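Local atomic coordinates of chromatin structure-remodeling complex subunit RSC2 (Saccharomyces cerevisiae, PDB entry 4BB7), a protein that serves as a component of the RSC chromatin-remodelling complex, which acts in transcription regulation and nucleosome positioning, and contributes a histone H3-binding BAH domain. Residues W32-N37 with E122-V127; V74-R79 with P210-D215; S135-N140 with D187-P192. All coordinates share one frame; numbering follows the deposited sequence.

How the contacts relate
Contact 1 lies within the six-stranded sheet of the BAH domain, whereas contacts 2 and 3 join residues 74-79 and 135-140 to the later loops 210-215 and 187-192. Contact 1 is on the opposite side of the chain's centre from the other two; its centre is about 28 Å from that of contact 2 and about 25 Å from that of contact 3. Contacts 2 and 3 are neighbours, about 13 Å between centres, and touch directly: Arg79 NH2 is 3.3 Å from Phe139 CG, and Val74 CG1 lies 3.4 Å from Pro190 O. In both, a basic side chain reaches a later loop, with a water bridging the two segments.

Contact 1: residues W32-N37 with E122-V127; sequences WALLRN and EGPLFV
Leu34 splits its two methyls between Phe126 and Pro124, and in doing so links strand 32-35 of the BAH domain's mixed six-stranded sheet to strand 125-128 through the phenylalanine and to the loop leading into that strand through the proline. The two strands are not direct neighbours. Strand 100-108 runs between them, antiparallel to 32-35 and parallel to 125-128, so the contact is made by side chains reaching past the middle strand. The leucine and the phenylalanine meet obliquely. CD2 of Leu34 comes to the rim of the Phe126 ring, near its plane, and lies 4.0 Å from CE2; the methyl therefore abuts the ring's edge instead of lying over a face. In Phe126, CG is anti to the carbonyl carbon (chi1 -53°), which directs the ring toward strand 32-35. The Leu34 side chain also touches Cys104 of the intervening strand, while Phe126 reaches on to Val46 of strand 45-54, so the aromatic ring bears on more than one strand. The patch is wholly apolar and small, 98 Å² in all, and it runs from the buried phenylalanine to the exposed proline. At that outer end the other methyl of Leu34, CD1, rests 4.2 Å from CG of the Pro124 ring.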
loop_
_atom_site.group_PDB
_atom_site.type_symbol
_atom_site.label_atom_id
_atom_site.label_comp_id
_atom_site.label_asym_id
_atom_site.label_seq_id
_atom_site.Cartn_x
_atom_site.Cartn_y
_atom_site.Cartn_z
ATOM N N TRP A 32 -6.219 18.711 -5.560
ATOM C CA TRP A 32 -5.257 18.470 -6.630
ATOM C C TRP A 32 -3.887 18.982 -6.200
ATOM O O TRP A 32 -3.761 20.111 -5.726
ATOM C CB TRP A 32 -5.694 19.173 -7.916
ATOM C CG TRP A 32 -7.030 18.731 -8.429
ATOM C CD1 TRP A 32 -8.230 19.347 -8.226
ATOM C CD2 TRP A 32 -7.302 17.579 -9.237
ATOM N NE1 TRP A 32 -9.235 18.652 -8.857
ATOM C CE2 TRP A 32 -8.691 17.562 -9.485
ATOM C CE3 TRP A 32 -6.508 16.562 -9.775
ATOM C CZ2 TRP A 32 -9.302 16.566 -10.246
ATOM C CZ3 TRP A 32 -7.119 15.574 -10.534
ATOM C CH2 TRP A 32 -8.502 15.585 -10.761
ATOM N N ALA A 33 -2.856 18.160 -6.358
ATOM C CA ALA A 33 -1.516 18.580 -5.956
ATOM C C ALA A 33 -0.402 17.969 -6.797
ATOM O O ALA A 33 -0.643 17.142 -7.680
ATOM C CB ALA A 33 -1.285 18.291 -4.478
ATOM N N LEU A 34 0.822 18.397 -6.506
ATOM C CA LEU A 34 2.006 17.917 -7.198
ATOM C C LEU A 34 2.845 17.047 -6.262
ATOM O O LEU A 34 3.116 17.420 -5.115
ATOM C CB LEU A 34 2.834 19.100 -7.700
ATOM C CG LEU A 34 2.058 20.206 -8.417
ATOM C CD1 LEU A 34 2.929 21.441 -8.621
ATOM C CD2 LEU A 34 1.505 19.703 -9.743
ATOM N N LEU A 35 3.255 15.885 -6.755
ATOM C CA LEU A 35 4.068 14.973 -5.961
ATOM C C LEU A 35 5.441 14.816 -6.591
ATOM O O LEU A 35 5.567 14.770 -7.816
ATOM C CB LEU A 35 3.375 13.614 -5.829
ATOM C CG LEU A 35 2.136 13.615 -4.932
ATOM C CD1 LEU A 35 1.179 12.492 -5.299
ATOM C CD2 LEU A 35 2.537 13.539 -3.461
ATOM N N ARG A 36 6.469 14.745 -5.753
ATOM C CA ARG A 36 7.831 14.591 -6.239
ATOM C C ARG A 36 7.939 13.362 -7.132
ATOM O O ARG A 36 7.575 12.259 -6.733
ATOM C CB ARG A 36 8.817 14.490 -5.074
ATOM C CG ARG A 36 10.280 14.517 -5.502
ATOM C CD ARG A 36 10.663 15.865 -6.096
ATOM N NE ARG A 36 10.795 16.892 -5.064
ATOM C CZ ARG A 36 11.073 18.170 -5.305
ATOM N NH1 ARG A 36 11.245 18.598 -6.550
ATOM N NH2 ARG A 36 11.177 19.025 -4.295
ATOM N N ASN A 37 8.423 13.563 -8.350
ATOM C CA ASN A 37 8.588 12.469 -9.295
ATOM C C ASN A 37 10.046 12.032 -9.365
ATOM O O ASN A 37 10.913 12.804 -9.781
ATOM C CB ASN A 37 8.076 12.879 -10.678
ATOM C CG ASN A 37 8.341 11.824 -11.736
ATOM O OD1 ASN A 37 8.564 10.653 -11.425
ATOM N ND2 ASN A 37 8.317 12.238 -12.996
ATOM N N GLU A 122 -4.504 26.615 -6.371
ATOM C CA GLU A 122 -3.452 27.476 -5.839
ATOM C C GLU A 122 -2.115 27.216 -6.530
ATOM O O GLU A 122 -1.055 27.407 -5.936
ATOM C CB GLU A 122 -3.307 27.275 -4.329
ATOM N N GLY A 123 -2.176 26.781 -7.787
ATOM C CA GLY A 123 -0.984 26.451 -8.548
ATOM C C GLY A 123 -1.294 26.239 -10.018
ATOM O O GLY A 123 -2.331 26.691 -10.506
ATOM N N PRO A 124 -0.402 25.532 -10.731
ATOM C CA PRO A 124 -0.486 25.337 -12.186
ATOM C C PRO A 124 -1.852 24.838 -12.647
ATOM O O PRO A 124 -2.502 24.067 -11.942
ATOM C CB PRO A 124 0.579 24.268 -12.458
ATOM C CG PRO A 124 1.541 24.402 -11.334
ATOM C CD PRO A 124 0.727 24.797 -10.137
ATOM N N LEU A 125 -2.273 25.269 -13.832
ATOM C CA LEU A 125 -3.570 24.878 -14.376
ATOM C C LEU A 125 -3.439 23.798 -15.452
ATOM O O LEU A 125 -2.914 24.049 -16.536
ATOM C CB LEU A 125 -4.311 26.098 -14.928
ATOM C CG LEU A 125 -5.636 25.827 -15.651
ATOM C CD1 LEU A 125 -6.542 24.911 -14.833
ATOM C CD2 LEU A 125 -6.353 27.128 -15.996
ATOM N N PHE A 126 -3.911 22.593 -15.140
ATOM C CA PHE A 126 -3.941 21.503 -16.110
ATOM C C PHE A 126 -5.387 21.230 -16.508
ATOM O O PHE A 126 -6.312 21.566 -15.766
ATOM C CB PHE A 126 -3.341 20.221 -15.525
ATOM C CG PHE A 126 -1.968 20.394 -14.937
ATOM C CD1 PHE A 126 -0.849 20.429 -15.751
ATOM C CD2 PHE A 126 -1.794 20.488 -13.564
ATOM C CE1 PHE A 126 0.418 20.574 -15.210
ATOM C CE2 PHE A 126 -0.528 20.633 -13.013
ATOM C CZ PHE A 126 0.579 20.678 -13.836
ATOM N N VAL A 127 -5.582 20.617 -17.672
ATOM C CA VAL A 127 -6.917 20.217 -18.095
ATOM C C VAL A 127 -6.933 18.747 -18.476
ATOM O O VAL A 127 -5.965 18.229 -19.029
ATOM C CB VAL A 127 -7.439 21.064 -19.280
ATOM C CG1 VAL A 127 -6.652 20.763 -20.542
ATOM C CG2 VAL A 127 -8.923 20.807 -19.508
#

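Contact 2: residues V74-R79 with P210-D215; sequences VHRVDR and PKMQRD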
loop_
_atom_site.group_PDB
_atom_site.type_symbol
_atom_site.label_atom_id
_atom_site.label_comp_id
_atom_site.label_asym_id
_atom_site.label_seq_id
_atom_site.Cartn_x
_atom_site.Cartn_y
_atom_site.Cartn_z
ATOM N N VAL A 74 1.675 6.088 -24.050
ATOM C CA VAL A 74 1.857 5.487 -25.360
ATOM C C VAL A 74 0.697 5.921 -26.251
ATOM O O VAL A 74 -0.471 5.708 -25.911
ATOM C CB VAL A 74 1.892 3.952 -25.268
ATOM C CG1 VAL A 74 1.979 3.339 -26.652
ATOM C CG2 VAL A 74 3.063 3.505 -24.402
ATOM N N HIS A 75 1.018 6.537 -27.385
ATOM C CA HIS A 75 -0.006 7.063 -28.281
ATOM C C HIS A 75 0.482 7.214 -29.718
ATOM O O HIS A 75 1.686 7.297 -29.979
ATOM C CB HIS A 75 -0.495 8.419 -27.773
ATOM C CG HIS A 75 0.601 9.423 -27.599
ATOM N ND1 HIS A 75 1.295 9.567 -26.418
ATOM C CD2 HIS A 75 1.132 10.320 -28.461
ATOM C CE1 HIS A 75 2.202 10.517 -26.556
ATOM N NE2 HIS A 75 2.123 10.991 -27.787
ATOM N N ARG A 76 -0.471 7.254 -30.644
ATOM C CA ARG A 76 -0.182 7.497 -32.053
ATOM C C ARG A 76 0.666 8.751 -32.208
ATOM O O ARG A 76 0.413 9.774 -31.571
ATOM C CB ARG A 76 -1.484 7.632 -32.849
ATOM C CG ARG A 76 -2.309 6.354 -32.900
ATOM C CD ARG A 76 -3.731 6.602 -33.387
ATOM N NE ARG A 76 -3.779 7.389 -34.617
ATOM C CZ ARG A 76 -4.804 7.388 -35.465
ATOM N NH1 ARG A 76 -5.870 6.635 -35.229
ATOM N NH2 ARG A 76 -4.759 8.138 -36.555
ATOM N N VAL A 77 1.676 8.667 -33.062
ATOM C CA VAL A 77 2.623 9.757 -33.241
ATOM C C VAL A 77 1.928 11.048 -33.671
ATOM O O VAL A 77 2.465 12.144 -33.493
ATOM C CB VAL A 77 3.689 9.383 -34.281
ATOM C CG1 VAL A 77 3.061 9.286 -35.666
ATOM C CG2 VAL A 77 4.815 10.394 -34.273
ATOM N N ASP A 78 0.732 10.922 -34.236
ATOM C CA ASP A 78 0.021 12.093 -34.735
ATOM C C ASP A 78 -1.039 12.593 -33.757
ATOM O O ASP A 78 -1.908 13.384 -34.133
ATOM C CB ASP A 78 -0.597 11.818 -36.111
ATOM C CG ASP A 78 -1.655 10.736 -36.071
ATOM O OD1 ASP A 78 -1.466 9.741 -35.339
ATOM O OD2 ASP A 78 -2.681 10.882 -36.772
ATOM N N ARG A 79 -0.965 12.138 -32.507
ATOM C CA ARG A 79 -1.906 12.602 -31.493
ATOM C C ARG A 79 -1.624 14.045 -31.066
ATOM O O ARG A 79 -0.470 14.458 -30.937
ATOM C CB ARG A 79 -1.919 11.672 -30.275
ATOM C CG ARG A 79 -3.004 12.027 -29.263
ATOM C CD ARG A 79 -3.379 10.858 -28.360
ATOM N NE ARG A 79 -4.451 11.214 -27.430
ATOM C CZ ARG A 79 -5.711 10.800 -27.535
ATOM N NH1 ARG A 79 -6.070 9.997 -28.529
ATOM N NH2 ARG A 79 -6.615 11.184 -26.644
ATOM N N PRO A 210 -2.992 4.210 -39.699
ATOM C CA PRO A 210 -3.710 4.865 -40.798
ATOM C C PRO A 210 -4.637 5.959 -40.271
ATOM O O PRO A 210 -5.280 5.788 -39.236
ATOM C CB PRO A 210 -4.515 3.722 -41.434
ATOM C CG PRO A 210 -4.484 2.600 -40.431
ATOM C CD PRO A 210 -3.211 2.756 -39.668
ATOM N N LYS A 211 -4.691 7.082 -40.975
ATOM C CA LYS A 211 -5.494 8.215 -40.542
ATOM C C LYS A 211 -6.974 8.013 -40.855
ATOM O O LYS A 211 -7.332 7.224 -41.726
ATOM C CB LYS A 211 -4.981 9.506 -41.188
ATOM C CG LYS A 211 -5.002 9.496 -42.709
ATOM C CD LYS A 211 -6.324 10.015 -43.255
ATOM C CE LYS A 211 -6.357 9.922 -44.770
ATOM N NZ LYS A 211 -7.589 10.525 -45.354
ATOM N N MET A 212 -7.828 8.739 -40.143
ATOM C CA MET A 212 -9.270 8.591 -40.285
ATOM C C MET A 212 -9.901 9.861 -40.837
ATOM O O MET A 212 -9.281 10.925 -40.825
ATOM C CB MET A 212 -9.884 8.246 -38.932
ATOM C CG MET A 212 -9.360 9.100 -37.795
ATOM S SD MET A 212 -9.755 8.403 -36.181
ATOM C CE MET A 212 -9.146 6.732 -36.386
ATOM N N GLN A 213 -11.137 9.751 -41.317
ATOM C CA GLN A 213 -11.817 10.899 -41.911
ATOM C C GLN A 213 -12.656 11.659 -40.888
ATOM O O GLN A 213 -12.657 12.887 -40.872
ATOM C CB GLN A 213 -12.674 10.472 -43.107
ATOM C CG GLN A 213 -13.173 11.642 -43.945
ATOM C CD GLN A 213 -13.997 11.214 -45.152
ATOM O OE1 GLN A 213 -14.493 10.089 -45.217
ATOM N NE2 GLN A 213 -14.144 12.117 -46.118
ATOM N N ARG A 214 -13.363 10.931 -40.031
ATOM C CA ARG A 214 -14.196 11.561 -39.011
ATOM C C ARG A 214 -13.489 11.570 -37.653
ATOM O O ARG A 214 -13.092 10.524 -37.141
ATOM C CB ARG A 214 -15.560 10.865 -38.910
ATOM C CG ARG A 214 -16.413 10.938 -40.181
ATOM C CD ARG A 214 -17.783 10.290 -39.951
ATOM N NE ARG A 214 -18.567 10.113 -41.178
ATOM C CZ ARG A 214 -19.764 9.525 -41.220
ATOM N NH1 ARG A 214 -20.319 9.059 -40.108
ATOM N NH2 ARG A 214 -20.409 9.403 -42.372
ATOM N N ASP A 215 -13.331 12.758 -37.081
ATOM C CA ASP A 215 -12.619 12.914 -35.816
ATOM C C ASP A 215 -13.259 14.007 -34.961
ATOM O O ASP A 215 -12.941 15.189 -35.093
ATOM C CB ASP A 215 -11.151 13.232 -36.074
ATOM C CG ASP A 215 -10.328 13.253 -34.806
ATOM O OD1 ASP A 215 -10.860 12.874 -33.742
ATOM O OD2 ASP A 215 -9.144 13.640 -34.878
HETATM O O HOH W 1 -6.419 10.207 -38.458
#
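A water gripped from both segments carries the polar link here: it accepts a short bond of 2.6 Å from the backbone N of Met212 and a weak one of 3.3 Å from Arg76 NH2. The guanidinium of Arg76 is met along its NE/NH2 edge by Asp78, two residues on in its own segment, in a salt bridge. Arg76 NE makes a weak, nearly straight bond to Asp78 OD1 (3.4 Å, 167°), which lies in the guanidinium plane, and NH2 makes another weak one to OD2. Two weak bonds from one carboxylate probably restrain the group's rotation. A bend at chi3 (50°) goes with the guanidinium lying beside the aspartate. Met212 approaches the same plane from another part of the edge, its CE 3.5 Å from Arg76 NH1, and its own chain bends at chi3 to carry the methyl there. Pro210 O lies obliquely to the guanidinium, 3.6 Å from Arg76 NH2. Outside the segments, Tyr220 makes a cation-pi contact with Arg76, and Thr222 OG1 bonds to Asp78 OD2. Arg76 and Asp78 belong to a type I beta turn, closed by Arg79 N to Arg76 O, that leads out of the short strand 75-76 and meets the loop following its parallel partner, strand 206-207.

Contact 3: residues S135-N140 with D187-P192; sequences SDKIFN and DRVPEP
A G1 beta bulge, in which Lys137 and Ile138 both face Asn133, presents the lysine of contact 3 to the loop 187-192. Lys137 has the left-handed backbone (phi 62°), and its buried side chain lies along three residues of that loop. Near its root, CG packs 3.8 Å from Val189 CG1, the two side chains crossing obliquely. Further out, CE rests 3.9 Å from CD of the Pro192 ring. The bulge belongs to the two-stranded antiparallel hairpin of strands 130-133 and 138-141 in the BAH domain, and residues 187-192 form part of the long loop between strands 166-172 and 206-207. Bends at chi2 (-51°) and chi4 turn the ammonium back over its own hairpin, where Glu134 O accepts a hydrogen bond from NZ and Ser135 O a weak one. Glu191 crosses the lysine chain at about a right angle, and its OE2 lies 3.6 Å from Lys137 NZ in a long salt bridge. A methionine in place of Lys137 would probably leave Glu191 without its charged mate and Glu134 O without this donor. A water bridges the two charged groups, accepting from Lys137 NZ at 2.7 Å and donating to Glu191 OE2 at 2.9 Å.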
loop_
_atom_site.group_PDB
_atom_site.type_symbol
_atom_site.label_atom_id
_atom_site.label_comp_id
_atom_site.label_asym_id
_atom_site.label_seq_id
_atom_site.Cartn_x
_atom_site.Cartn_y
_atom_site.Cartn_z
ATOM N N SER A 135 -3.361 -0.716 -20.033
ATOM C CA SER A 135 -3.255 -2.082 -20.520
ATOM C C SER A 135 -3.287 -2.140 -22.047
ATOM O O SER A 135 -2.444 -2.782 -22.671
ATOM C CB SER A 135 -4.369 -2.939 -19.923
ATOM O OG SER A 135 -4.314 -2.912 -18.506
ATOM N N ASP A 136 -4.251 -1.452 -22.648
ATOM C CA ASP A 136 -4.408 -1.477 -24.098
ATOM C C ASP A 136 -3.910 -0.187 -24.753
ATOM O O ASP A 136 -3.875 -0.076 -25.981
ATOM C CB ASP A 136 -5.871 -1.727 -24.456
ATOM C CG ASP A 136 -6.455 -2.914 -23.712
ATOM O OD1 ASP A 136 -6.191 -4.066 -24.123
ATOM O OD2 ASP A 136 -7.180 -2.695 -22.717
ATOM N N LYS A 137 -3.522 0.779 -23.924
ATOM C CA LYS A 137 -3.074 2.079 -24.407
ATOM C C LYS A 137 -4.190 2.787 -25.172
ATOM O O LYS A 137 -3.979 3.318 -26.262
ATOM C CB LYS A 137 -1.824 1.933 -25.278
ATOM C CG LYS A 137 -0.746 1.037 -24.670
ATOM C CD LYS A 137 -0.426 1.447 -23.243
ATOM C CE LYS A 137 0.725 0.631 -22.681
ATOM N NZ LYS A 137 0.444 -0.831 -22.712
ATOM N N ILE A 138 -5.381 2.783 -24.585
ATOM C CA ILE A 138 -6.547 3.428 -25.172
ATOM C C ILE A 138 -6.876 4.715 -24.429
ATOM O O ILE A 138 -6.837 4.755 -23.203
ATOM C CB ILE A 138 -7.785 2.513 -25.091
ATOM C CG1 ILE A 138 -7.603 1.281 -25.974
ATOM C CG2 ILE A 138 -9.038 3.270 -25.496
ATOM C CD1 ILE A 138 -7.412 1.609 -27.439
ATOM N N PHE A 139 -7.196 5.765 -25.176
ATOM C CA PHE A 139 -7.707 6.990 -24.579
ATOM C C PHE A 139 -9.229 6.986 -24.695
ATOM O O PHE A 139 -9.766 6.797 -25.780
ATOM C CB PHE A 139 -7.144 8.222 -25.294
ATOM C CG PHE A 139 -5.661 8.434 -25.101
ATOM C CD1 PHE A 139 -4.739 7.687 -25.815
ATOM C CD2 PHE A 139 -5.192 9.408 -24.232
ATOM C CE1 PHE A 139 -3.378 7.890 -25.647
ATOM C CE2 PHE A 139 -3.832 9.617 -24.062
ATOM C CZ PHE A 139 -2.926 8.855 -24.772
ATOM N N ASN A 140 -9.917 7.189 -23.576
ATOM C CA ASN A 140 -11.376 7.268 -23.572
ATOM C C ASN A 140 -11.873 8.593 -23.013
ATOM O O ASN A 140 -11.522 8.972 -21.896
ATOM C CB ASN A 140 -11.979 6.114 -22.767
ATOM C CG ASN A 140 -11.804 4.770 -23.449
ATOM O OD1 ASN A 140 -11.194 3.857 -22.894
ATOM N ND2 ASN A 140 -12.340 4.644 -24.662
ATOM N N ASP A 187 2.431 -1.551 -37.268
ATOM C CA ASP A 187 3.282 -2.036 -36.188
ATOM C C ASP A 187 2.496 -2.147 -34.883
ATOM O O ASP A 187 1.584 -1.358 -34.627
ATOM C CB ASP A 187 4.496 -1.130 -36.005
ATOM C CG ASP A 187 5.446 -1.190 -37.184
ATOM O OD1 ASP A 187 5.528 -2.257 -37.834
ATOM O OD2 ASP A 187 6.108 -0.169 -37.463
ATOM N N ARG A 188 2.847 -3.138 -34.068
ATOM C CA ARG A 188 2.172 -3.351 -32.793
ATOM C C ARG A 188 2.377 -2.175 -31.849
ATOM O O ARG A 188 3.393 -1.479 -31.913
ATOM C CB ARG A 188 2.658 -4.640 -32.136
ATOM C CG ARG A 188 2.095 -5.896 -32.774
ATOM C CD ARG A 188 2.840 -7.131 -32.317
ATOM N NE ARG A 188 2.222 -8.357 -32.811
ATOM C CZ ARG A 188 2.779 -9.558 -32.718
ATOM N NH1 ARG A 188 3.975 -9.693 -32.156
ATOM N NH2 ARG A 188 2.146 -10.626 -33.191
ATOM N N VAL A 189 1.398 -1.953 -30.979
ATOM C CA VAL A 189 1.482 -0.894 -29.987
ATOM C C VAL A 189 2.640 -1.180 -29.049
ATOM O O VAL A 189 2.682 -2.236 -28.421
ATOM C CB VAL A 189 0.193 -0.799 -29.159
ATOM C CG1 VAL A 189 0.237 0.428 -28.253
ATOM C CG2 VAL A 189 -1.020 -0.755 -30.077
ATOM N N PRO A 190 3.584 -0.233 -28.952
ATOM C CA PRO A 190 4.806 -0.371 -28.153
ATOM C C PRO A 190 4.553 -0.158 -26.665
ATOM O O PRO A 190 3.502 0.354 -26.281
ATOM C CB PRO A 190 5.691 0.751 -28.693
ATOM C CG PRO A 190 4.720 1.810 -29.085
ATOM C CD PRO A 190 3.505 1.083 -29.613
ATOM N N GLU A 191 5.519 -0.547 -25.838
ATOM C CA GLU A 191 5.402 -0.394 -24.393
ATOM C C GLU A 191 6.205 0.810 -23.911
ATOM O O GLU A 191 7.232 1.156 -24.497
ATOM C CB GLU A 191 5.885 -1.663 -23.686
ATOM C CG GLU A 191 5.100 -2.919 -24.040
ATOM C CD GLU A 191 3.759 -2.991 -23.332
ATOM O OE1 GLU A 191 3.715 -2.711 -22.114
ATOM O OE2 GLU A 191 2.750 -3.326 -23.992
ATOM N N PRO A 192 5.743 1.455 -22.833
ATOM C CA PRO A 192 6.506 2.570 -22.265
ATOM C C PRO A 192 7.741 2.042 -21.551
ATOM O O PRO A 192 7.831 0.846 -21.279
ATOM C CB PRO A 192 5.537 3.153 -21.237
ATOM C CG PRO A 192 4.739 1.972 -20.788
ATOM C CD PRO A 192 4.538 1.150 -22.040
HETATM O O HOH W 2 0.302 -2.092 -25.062
#